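Local coordinates for protein ethylbenzene dehydrogenase beta-subunit (PDB 2IVF) that forms the iron-sulfur subunit of a three-chain enzyme complex, holding a row of clusters that probably passes electrons between its partner subunits, at residues L19-D24 and R233-G238; A148-H153 and P268-V273. One frame throughout, in Å; residues are numbered along the deposited sequence.

Contact 1 of 2, residues L19-D24 and R233-G238; sequences LVTVID and RVRAFG. With SF4 (iron/sulfur cluster), chain T.
Arg235 and Ile23 face each other as a non-hydrogen-bonded pair of two antiparallel strands; their side chains lie side by side, pointing the same way, and the longer arginine reaches the iron-sulfur cluster. From CB, the arginine places CG beside its backbone N and bends at chi2 (-69°), which brings CD to 3.8 Å from Ile23 CG1. NE follows, 3.3 Å from cluster S4, which lies at the guanidinium edge in its plane. Over the group's centre stands Ile23 CD1, 4.0 Å above the plane, an apolar lid on one face. At the tip NH1 is bonded to Asn227 and NH2, which flanks the same sulfur, to Asn54, so two asparagines fix the rotation of the flat group. A long, planar cation suits the place, and its positive charge may favour the reduced state of the cluster. Val234 adds an apolar wall, with CG2 3.8 Å from S2; both residues line the cluster pocket of this ferredoxin-like dicluster subunit.

Four backbone hydrogen bonds join the strands, starting with Val20 N to Gly238 O at 2.8 Å, and a fifth, Asp24 N to Val234 O (2.9 Å), extends the pairing to the residue before strand 235-239. On the same side of the sheet as Arg235, Thr21 OG1 meets the edge of the Phe237 ring at CD1, 3.6 Å away, while its hydrogen bond goes to Asn227. Leu19 CD2 closes on Phe237 CZ at 3.8 Å. Gly238 has phi 161°, where a CB would strike the preceding carbonyl.

Val20 and Val22, beta-branched as suits a strand, and small Ala236 fill the other face, packing against helix 246-253, whereas Arg235 and Phe237 touch helix 225-228. Strand 235-239 is outermost in its mixed sheet within the chain, with strand 19-24 between it and strand 270-273.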
ATOM      1  N   LEU B  19     -30.851   3.510  -5.912  1.00 24.21           N
ATOM      2  CA  LEU B  19     -29.693   3.089  -5.164  1.00 24.00           C
ATOM      3  C   LEU B  19     -28.736   4.241  -5.025  1.00 23.62           C
ATOM      4  O   LEU B  19     -28.479   4.957  -5.972  1.00 23.09           O
ATOM      5  CB  LEU B  19     -29.018   1.892  -5.840  1.00 24.74           C
ATOM      6  CG  LEU B  19     -29.766   0.544  -5.745  1.00 25.10           C
ATOM      7  CD1 LEU B  19     -29.128  -0.599  -6.589  1.00 24.75           C
ATOM      8  CD2 LEU B  19     -29.856   0.119  -4.299  1.00 24.87           C
ATOM      9  N   VAL B  20     -28.226   4.411  -3.820  1.00 23.73           N
ATOM     10  CA  VAL B  20     -27.273   5.460  -3.517  1.00 23.91           C
ATOM     11  C   VAL B  20     -26.132   4.936  -2.683  1.00 24.16           C
ATOM     12  O   VAL B  20     -26.243   3.904  -1.989  1.00 23.71           O
ATOM     13  CB  VAL B  20     -27.909   6.656  -2.799  1.00 23.84           C
ATOM     14  CG1 VAL B  20     -29.222   7.133  -3.525  1.00 23.38           C
ATOM     15  CG2 VAL B  20     -28.137   6.353  -1.389  1.00 25.12           C
ATOM     16  N   THR B  21     -25.000   5.640  -2.817  1.00 22.67           N
ATOM     17  CA  THR B  21     -23.849   5.392  -2.015  1.00 22.52           C
ATOM     18  C   THR B  21     -23.529   6.678  -1.265  1.00 22.19           C
ATOM     19  O   THR B  21     -23.664   7.790  -1.788  1.00 23.22           O
ATOM     20  CB  THR B  21     -22.626   4.993  -2.876  1.00 21.37           C
ATOM     21  OG1 THR B  21     -22.816   3.673  -3.456  1.00 21.90           O
ATOM     22  CG2 THR B  21     -21.359   4.981  -2.004  1.00 22.84           C
ATOM     23  N   VAL B  22     -23.139   6.527  -0.030  1.00 21.36           N
ATOM     24  CA  VAL B  22     -22.576   7.620   0.741  1.00 22.29           C
ATOM     25  C   VAL B  22     -21.089   7.303   0.939  1.00 22.01           C
ATOM     26  O   VAL B  22     -20.715   6.167   1.265  1.00 22.53           O
ATOM     27  CB  VAL B  22     -23.244   7.766   2.110  1.00 21.09           C
ATOM     28  CG1 VAL B  22     -22.415   8.660   3.053  1.00 21.88           C
ATOM     29  CG2 VAL B  22     -24.684   8.302   1.916  1.00 21.43           C
ATOM     30  N   ILE B  23     -20.240   8.304   0.755  1.00 22.88           N
ATOM     31  CA  ILE B  23     -18.781   8.130   0.939  1.00 22.78           C
ATOM     32  C   ILE B  23     -18.318   9.138   1.957  1.00 22.84           C
ATOM     33  O   ILE B  23     -18.528  10.327   1.778  1.00 21.75           O
ATOM     34  CB  ILE B  23     -18.032   8.394  -0.385  1.00 23.66           C
ATOM     35  CG1 ILE B  23     -18.575   7.423  -1.456  1.00 23.55           C
ATOM     36  CG2 ILE B  23     -16.484   8.389  -0.183  1.00 24.85           C
ATOM     37  CD1 ILE B  23     -17.938   7.525  -2.864  1.00 23.32           C
ATOM     38  N   ASP B  24     -17.727   8.670   3.047  1.00 23.63           N
ATOM     39  CA  ASP B  24     -17.357   9.549   4.164  1.00 22.67           C
ATOM     40  C   ASP B  24     -15.927   9.953   3.957  1.00 24.26           C
ATOM     41  O   ASP B  24     -15.022   9.181   4.221  1.00 23.61           O
ATOM     42  CB  ASP B  24     -17.515   8.838   5.516  1.00 24.21           C
ATOM     43  CG  ASP B  24     -17.281   9.770   6.684  1.00 23.32           C
ATOM     44  OD1 ASP B  24     -16.673  10.873   6.472  1.00 23.16           O
ATOM     45  OD2 ASP B  24     -17.672   9.404   7.814  1.00 25.18           O
ATOM     46  N   ARG B 233     -14.066   1.521   5.823  1.00 22.69           N
ATOM     47  CA  ARG B 233     -15.453   1.504   6.301  1.00 23.36           C
ATOM     48  C   ARG B 233     -16.096   2.886   6.080  1.00 23.84           C
ATOM     49  O   ARG B 233     -16.863   3.383   6.897  1.00 23.98           O
ATOM     50  CB  ARG B 233     -15.519   1.037   7.772  1.00 23.11           C
ATOM     51  CG  ARG B 233     -14.633  -0.222   8.048  1.00 23.03           C
ATOM     52  CD  ARG B 233     -14.496  -0.577   9.502  1.00 23.37           C
ATOM     53  NE  ARG B 233     -15.570  -1.394  10.086  1.00 23.57           N
ATOM     54  CZ  ARG B 233     -16.657  -0.917  10.725  1.00 25.14           C
ATOM     55  NH1 ARG B 233     -16.850   0.386  10.934  1.00 19.90           N
ATOM     56  NH2 ARG B 233     -17.514  -1.763  11.236  1.00 21.37           N
ATOM     57  N   VAL B 234     -15.798   3.415   4.901  1.00 23.27           N
ATOM     58  CA  VAL B 234     -16.149   4.755   4.442  1.00 24.09           C
ATOM     59  C   VAL B 234     -17.499   4.793   3.763  1.00 23.15           C
ATOM     60  O   VAL B 234     -18.121   5.845   3.643  1.00 22.10           O
ATOM     61  CB  VAL B 234     -15.039   5.101   3.420  1.00 27.04           C
ATOM     62  CG1 VAL B 234     -15.395   6.135   2.431  1.00 24.97           C
ATOM     63  CG2 VAL B 234     -13.738   5.278   4.172  1.00 25.52           C
ATOM     64  N   ARG B 235     -17.918   3.635   3.271  1.00 23.25           N
ATOM     65  CA  ARG B 235     -18.956   3.537   2.279  1.00 24.22           C
ATOM     66  C   ARG B 235     -20.249   3.005   2.890  1.00 23.66           C
ATOM     67  O   ARG B 235     -20.232   2.040   3.622  1.00 25.64           O
ATOM     68  CB  ARG B 235     -18.531   2.544   1.221  1.00 24.92           C
ATOM     69  CG  ARG B 235     -17.246   2.816   0.482  1.00 26.52           C
ATOM     70  CD  ARG B 235     -17.384   3.965  -0.383  1.00 29.91           C
ATOM     71  NE  ARG B 235     -16.248   4.070  -1.274  1.00 29.95           N
ATOM     72  CZ  ARG B 235     -16.264   3.804  -2.587  1.00 26.64           C
ATOM     73  NH1 ARG B 235     -17.344   3.377  -3.204  1.00 27.12           N
ATOM     74  NH2 ARG B 235     -15.159   3.982  -3.288  1.00 26.61           N
ATOM     75  N   ALA B 236     -21.365   3.634   2.595  1.00 23.35           N
ATOM     76  CA  ALA B 236     -22.649   3.049   2.869  1.00 22.55           C
ATOM     77  C   ALA B 236     -23.459   2.994   1.590  1.00 22.83           C
ATOM     78  O   ALA B 236     -23.243   3.766   0.648  1.00 22.32           O
ATOM     79  CB  ALA B 236     -23.406   3.865   3.978  1.00 21.65           C
ATOM     80  N   PHE B 237     -24.418   2.081   1.573  1.00 22.37           N
ATOM     81  CA  PHE B 237     -25.079   1.734   0.349  1.00 22.69           C
ATOM     82  C   PHE B 237     -26.512   1.368   0.673  1.00 21.95           C
ATOM     83  O   PHE B 237     -26.793   0.751   1.702  1.00 20.25           O
ATOM     84  CB  PHE B 237     -24.416   0.501  -0.282  1.00 22.55           C
ATOM     85  CG  PHE B 237     -25.031   0.093  -1.600  1.00 23.43           C
ATOM     86  CD1 PHE B 237     -25.027   0.956  -2.665  1.00 23.38           C
ATOM     87  CD2 PHE B 237     -25.602  -1.175  -1.777  1.00 24.55           C
ATOM     88  CE1 PHE B 237     -25.589   0.570  -3.898  1.00 24.13           C
ATOM     89  CE2 PHE B 237     -26.138  -1.564  -2.999  1.00 23.64           C
ATOM     90  CZ  PHE B 237     -26.146  -0.705  -4.045  1.00 25.72           C
ATOM     91  N   GLY B 238     -27.414   1.718  -0.226  1.00 22.47           N
ATOM     92  CA  GLY B 238     -28.777   1.270  -0.083  1.00 22.81           C
ATOM     93  C   GLY B 238     -29.732   2.091  -0.898  1.00 23.21           C
ATOM     94  O   GLY B 238     -29.303   2.916  -1.674  1.00 22.60           O
TER
HETATM   95 FE1  SF4 T1358     -11.130   5.365   0.416  1.00 24.06          FE
HETATM   96 FE2  SF4 T1358     -11.594   3.482  -1.522  1.00 25.50          FE
HETATM   97 FE3  SF4 T1358     -12.318   3.077   1.037  1.00 24.60          FE
HETATM   98 FE4  SF4 T1358      -9.681   2.979   0.456  1.00 24.60          FE
HETATM   99  S1  SF4 T1358     -11.261   1.572  -0.318  1.00 24.68           S
HETATM  100  S2  SF4 T1358     -10.672   4.034   2.233  1.00 24.44           S
HETATM  101  S3  SF4 T1358      -9.628   4.605  -1.148  1.00 24.86           S
HETATM  102  S4  SF4 T1358     -13.146   4.703  -0.390  1.00 25.58           S

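Contact 2 of 2, residues A148-H153 and P268-V273; sequences ARMCNH and PNIYYV. With SF4 (iron/sulfur cluster), chain S.
Tyr272 OH donates to Ala148 O, which lies at the ring edge in its plane; the modelled OH to O separation of 2.5 Å is very short, so the bond's exact length is doubtful. The hydroxyl can in turn accept from water 1, which can also donate to Met150 O and to Asn152 OD1 (2.8 Å from the water), although two hydrogens can serve only two of these acceptors at once. Asn152 OD1 has a second donor in water 2, which gives its other hydrogen to Ile270 O at 2.7 Å. The asparagine's backbone oxygen, Asn152 O, accepts Asn269 N at 2.8 Å.

Cys151 opens the Cys-x-x-Cys run (Cys151, Cys154) typical of bacterial-type ferredoxin folds, and Cys151 SG binds FE4 of the cluster at 2.3 Å. That sulfur also accepts His153 N in a nearly straight bond (164°) and lies over the centre of the His153 ring, whose ND1 is held by Val177.

Apolar contacts complete the packing: Met150 CE meets Ile270 CD1 at 3.6 Å, the two side chains crossing at about a right angle, and Asn152 CB lies 3.5 Å from Pro268 CB.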
ATOM      1  N   ALA B 148     -13.002   9.505  -3.664  1.00 24.21           N
ATOM      2  CA  ALA B 148     -13.527   8.364  -4.385  1.00 23.88           C
ATOM      3  C   ALA B 148     -14.735   8.756  -5.169  1.00 24.40           C
ATOM      4  O   ALA B 148     -15.613   9.506  -4.690  1.00 24.48           O
ATOM      5  CB  ALA B 148     -13.857   7.175  -3.423  1.00 24.34           C
ATOM      6  N   ARG B 149     -14.792   8.250  -6.392  1.00 24.53           N
ATOM      7  CA  ARG B 149     -15.850   8.585  -7.290  1.00 24.03           C
ATOM      8  C   ARG B 149     -16.208   7.388  -8.156  1.00 24.04           C
ATOM      9  O   ARG B 149     -15.349   6.569  -8.489  1.00 24.13           O
ATOM     10  CB  ARG B 149     -15.451   9.756  -8.183  1.00 24.46           C
ATOM     11  CG  ARG B 149     -15.255  11.087  -7.442  1.00 25.75           C
ATOM     12  CD  ARG B 149     -14.693  12.132  -8.338  1.00 25.87           C
ATOM     13  NE  ARG B 149     -15.654  12.257  -9.413  1.00 26.04           N
ATOM     14  CZ  ARG B 149     -15.383  12.279 -10.705  1.00 28.37           C
ATOM     15  NH1 ARG B 149     -14.154  12.245 -11.153  1.00 27.42           N
ATOM     16  NH2 ARG B 149     -16.386  12.330 -11.573  1.00 26.54           N
ATOM     17  N   MET B 150     -17.465   7.333  -8.544  1.00 24.47           N
ATOM     18  CA  MET B 150     -17.937   6.365  -9.516  1.00 24.78           C
ATOM     19  C   MET B 150     -19.021   7.074 -10.314  1.00 24.79           C
ATOM     20  O   MET B 150     -19.225   8.284 -10.151  1.00 25.97           O
ATOM     21  CB  MET B 150     -18.555   5.128  -8.826  1.00 25.81           C
ATOM     22  CG  MET B 150     -17.779   4.525  -7.711  1.00 28.45           C
ATOM     23  SD  MET B 150     -18.083   5.228  -6.069  1.00 30.87           S
ATOM     24  CE  MET B 150     -19.674   4.424  -5.708  1.00 29.02           C
ATOM     25  N   CYS B 151     -19.766   6.331 -11.125  1.00 23.54           N
ATOM     26  CA  CYS B 151     -20.924   6.933 -11.785  1.00 23.74           C
ATOM     27  C   CYS B 151     -21.934   7.233 -10.691  1.00 23.94           C
ATOM     28  O   CYS B 151     -22.130   6.439  -9.777  1.00 26.29           O
ATOM     29  CB  CYS B 151     -21.530   6.041 -12.852  1.00 22.21           C
ATOM     30  SG  CYS B 151     -23.217   6.477 -13.328  1.00 22.56           S
ATOM     31  N   ASN B 152     -22.578   8.390 -10.804  1.00 24.76           N
ATOM     32  CA  ASN B 152     -23.515   8.855  -9.812  1.00 23.97           C
ATOM     33  C   ASN B 152     -24.935   8.321 -10.000  1.00 23.92           C
ATOM     34  O   ASN B 152     -25.797   8.628  -9.203  1.00 25.58           O
ATOM     35  CB  ASN B 152     -23.492  10.407  -9.776  1.00 23.08           C
ATOM     36  CG  ASN B 152     -22.139  10.936  -9.439  1.00 25.35           C
ATOM     37  OD1 ASN B 152     -21.656  10.728  -8.316  1.00 25.14           O
ATOM     38  ND2 ASN B 152     -21.456  11.514 -10.421  1.00 22.74           N
ATOM     39  N   HIS B 153     -25.195   7.561 -11.066  1.00 23.94           N
ATOM     40  CA  HIS B 153     -26.532   7.064 -11.365  1.00 23.60           C
ATOM     41  C   HIS B 153     -27.580   8.104 -11.170  1.00 23.89           C
ATOM     42  O   HIS B 153     -28.598   7.924 -10.476  1.00 22.48           O
ATOM     43  CB  HIS B 153     -26.795   5.764 -10.621  1.00 23.47           C
ATOM     44  CG  HIS B 153     -25.809   4.720 -10.982  1.00 21.41           C
ATOM     45  ND1 HIS B 153     -25.912   3.978 -12.143  1.00 22.61           N
ATOM     46  CD2 HIS B 153     -24.626   4.375 -10.419  1.00 22.64           C
ATOM     47  CE1 HIS B 153     -24.866   3.182 -12.242  1.00 21.14           C
ATOM     48  NE2 HIS B 153     -24.078   3.393 -11.203  1.00 21.38           N
ATOM     49  N   PRO B 268     -27.044  13.957  -8.991  1.00 23.99           N
ATOM     50  CA  PRO B 268     -26.239  12.795  -8.717  1.00 23.76           C
ATOM     51  C   PRO B 268     -26.677  12.067  -7.461  1.00 23.71           C
ATOM     52  O   PRO B 268     -27.208  12.699  -6.548  1.00 24.13           O
ATOM     53  CB  PRO B 268     -24.858  13.387  -8.469  1.00 23.94           C
ATOM     54  CG  PRO B 268     -25.178  14.738  -7.987  1.00 23.37           C
ATOM     55  CD  PRO B 268     -26.279  15.186  -8.785  1.00 24.17           C
ATOM     56  N   ASN B 269     -26.422  10.759  -7.419  1.00 22.63           N
ATOM     57  CA  ASN B 269     -26.857   9.936  -6.318  1.00 23.22           C
ATOM     58  C   ASN B 269     -25.728   9.196  -5.633  1.00 23.55           C
ATOM     59  O   ASN B 269     -25.892   8.118  -5.094  1.00 23.43           O
ATOM     60  CB  ASN B 269     -27.969   9.011  -6.779  1.00 23.22           C
ATOM     61  CG  ASN B 269     -29.188   9.759  -7.163  1.00 22.54           C
ATOM     62  OD1 ASN B 269     -29.657   9.713  -8.328  1.00 30.16           O
ATOM     63  ND2 ASN B 269     -29.735  10.484  -6.214  1.00 22.00           N
ATOM     64  N   ILE B 270     -24.563   9.821  -5.638  1.00 23.96           N
ATOM     65  CA  ILE B 270     -23.566   9.564  -4.628  1.00 24.38           C
ATOM     66  C   ILE B 270     -23.445  10.807  -3.734  1.00 24.62           C
ATOM     67  O   ILE B 270     -23.498  11.935  -4.226  1.00 24.77           O
ATOM     68  CB  ILE B 270     -22.242   9.233  -5.268  1.00 24.47           C
ATOM     69  CG1 ILE B 270     -22.421   7.917  -6.083  1.00 25.32           C
ATOM     70  CG2 ILE B 270     -21.145   9.072  -4.179  1.00 23.28           C
ATOM     71  CD1 ILE B 270     -21.150   7.539  -6.889  1.00 23.86           C
ATOM     72  N   TYR B 271     -23.287  10.585  -2.425  1.00 23.89           N
ATOM     73  CA  TYR B 271     -23.276  11.674  -1.462  1.00 23.61           C
ATOM     74  C   TYR B 271     -22.074  11.529  -0.565  1.00 23.64           C
ATOM     75  O   TYR B 271     -21.743  10.437  -0.130  1.00 23.05           O
ATOM     76  CB  TYR B 271     -24.573  11.720  -0.672  1.00 24.06           C
ATOM     77  CG  TYR B 271     -25.788  11.815  -1.555  1.00 22.42           C
ATOM     78  CD1 TYR B 271     -26.328  10.679  -2.161  1.00 23.05           C
ATOM     79  CD2 TYR B 271     -26.412  13.042  -1.785  1.00 24.41           C
ATOM     80  CE1 TYR B 271     -27.446  10.785  -3.001  1.00 22.77           C
ATOM     81  CE2 TYR B 271     -27.495  13.151  -2.613  1.00 25.04           C
ATOM     82  CZ  TYR B 271     -28.023  12.032  -3.202  1.00 25.06           C
ATOM     83  OH  TYR B 271     -29.114  12.239  -3.986  1.00 25.52           O
ATOM     84  N   TYR B 272     -21.460  12.655  -0.276  1.00 23.80           N
ATOM     85  CA  TYR B 272     -20.180  12.695   0.392  1.00 22.39           C
ATOM     86  C   TYR B 272     -20.295  13.432   1.721  1.00 23.04           C
ATOM     87  O   TYR B 272     -20.915  14.482   1.801  1.00 21.86           O
ATOM     88  CB  TYR B 272     -19.175  13.442  -0.475  1.00 23.67           C
ATOM     89  CG  TYR B 272     -18.808  12.701  -1.719  1.00 22.87           C
ATOM     90  CD1 TYR B 272     -19.582  12.837  -2.878  1.00 24.50           C
ATOM     91  CD2 TYR B 272     -17.663  11.917  -1.773  1.00 23.20           C
ATOM     92  CE1 TYR B 272     -19.231  12.169  -4.025  1.00 23.95           C
ATOM     93  CE2 TYR B 272     -17.328  11.215  -2.897  1.00 24.49           C
ATOM     94  CZ  TYR B 272     -18.103  11.345  -4.020  1.00 22.95           C
ATOM     95  OH  TYR B 272     -17.757  10.687  -5.166  1.00 24.40           O
ATOM     96  N   VAL B 273     -19.780  12.814   2.776  1.00 22.54           N
ATOM     97  CA  VAL B 273     -19.574  13.507   4.073  1.00 22.58           C
ATOM     98  C   VAL B 273     -18.266  14.281   3.926  1.00 22.35           C
ATOM     99  O   VAL B 273     -17.181  13.687   3.720  1.00 22.54           O
ATOM    100  CB  VAL B 273     -19.490  12.553   5.276  1.00 22.19           C
ATOM    101  CG1 VAL B 273     -19.432  13.356   6.575  1.00 22.79           C
ATOM    102  CG2 VAL B 273     -20.707  11.575   5.288  1.00 24.06           C
TER
HETATM  103 FE1  SF4 S1357     -22.469  10.663 -15.844  1.00 22.83          FE
HETATM  104 FE2  SF4 S1357     -24.655   9.480 -16.707  1.00 23.91          FE
HETATM  105 FE3  SF4 S1357     -24.650  10.740 -14.269  1.00 22.80          FE
HETATM  106 FE4  SF4 S1357     -23.241   8.407 -14.577  1.00 24.21          FE
HETATM  107  S1  SF4 S1357     -25.533   8.682 -14.729  1.00 23.95           S
HETATM  108  S2  SF4 S1357     -22.508  10.363 -13.596  1.00 23.92           S
HETATM  109  S3  SF4 S1357     -22.583   8.577 -16.738  1.00 21.53           S
HETATM  110  S4  SF4 S1357     -24.444  11.743 -16.334  1.00 22.74           S
HETATM  111  O   HOH W   1     -18.931  10.260  -7.625  1.00 23.29           O
HETATM  112  O   HOH W   2     -22.117  13.011  -6.291  1.00 18.25           O

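Both contacts are buried in the core, and they share one mixed sheet: strand 19-24 of contact 1 and strand 270-273 of contact 2 are neighbours, joined by Thr21 O with Tyr271 N (2.9 Å) and Ile23 N with Tyr271 O (2.8 Å), both probable hydrogen bonds. Contact 1 is regular strand pairing, held by backbone bonds between strands. Contact 2 instead docks a cluster-binding loop on that sheet; a tyrosine hydroxyl, a backbone N-H and two waters serve its carbonyls. Contact 1 sets Arg235 beside one cluster, whose pocket Ala148 also lines; contact 2 supplies a cysteine ligand to a second and places Met150 against a third. Arg235 NH2 packs 3.5 Å from Ala148 CB.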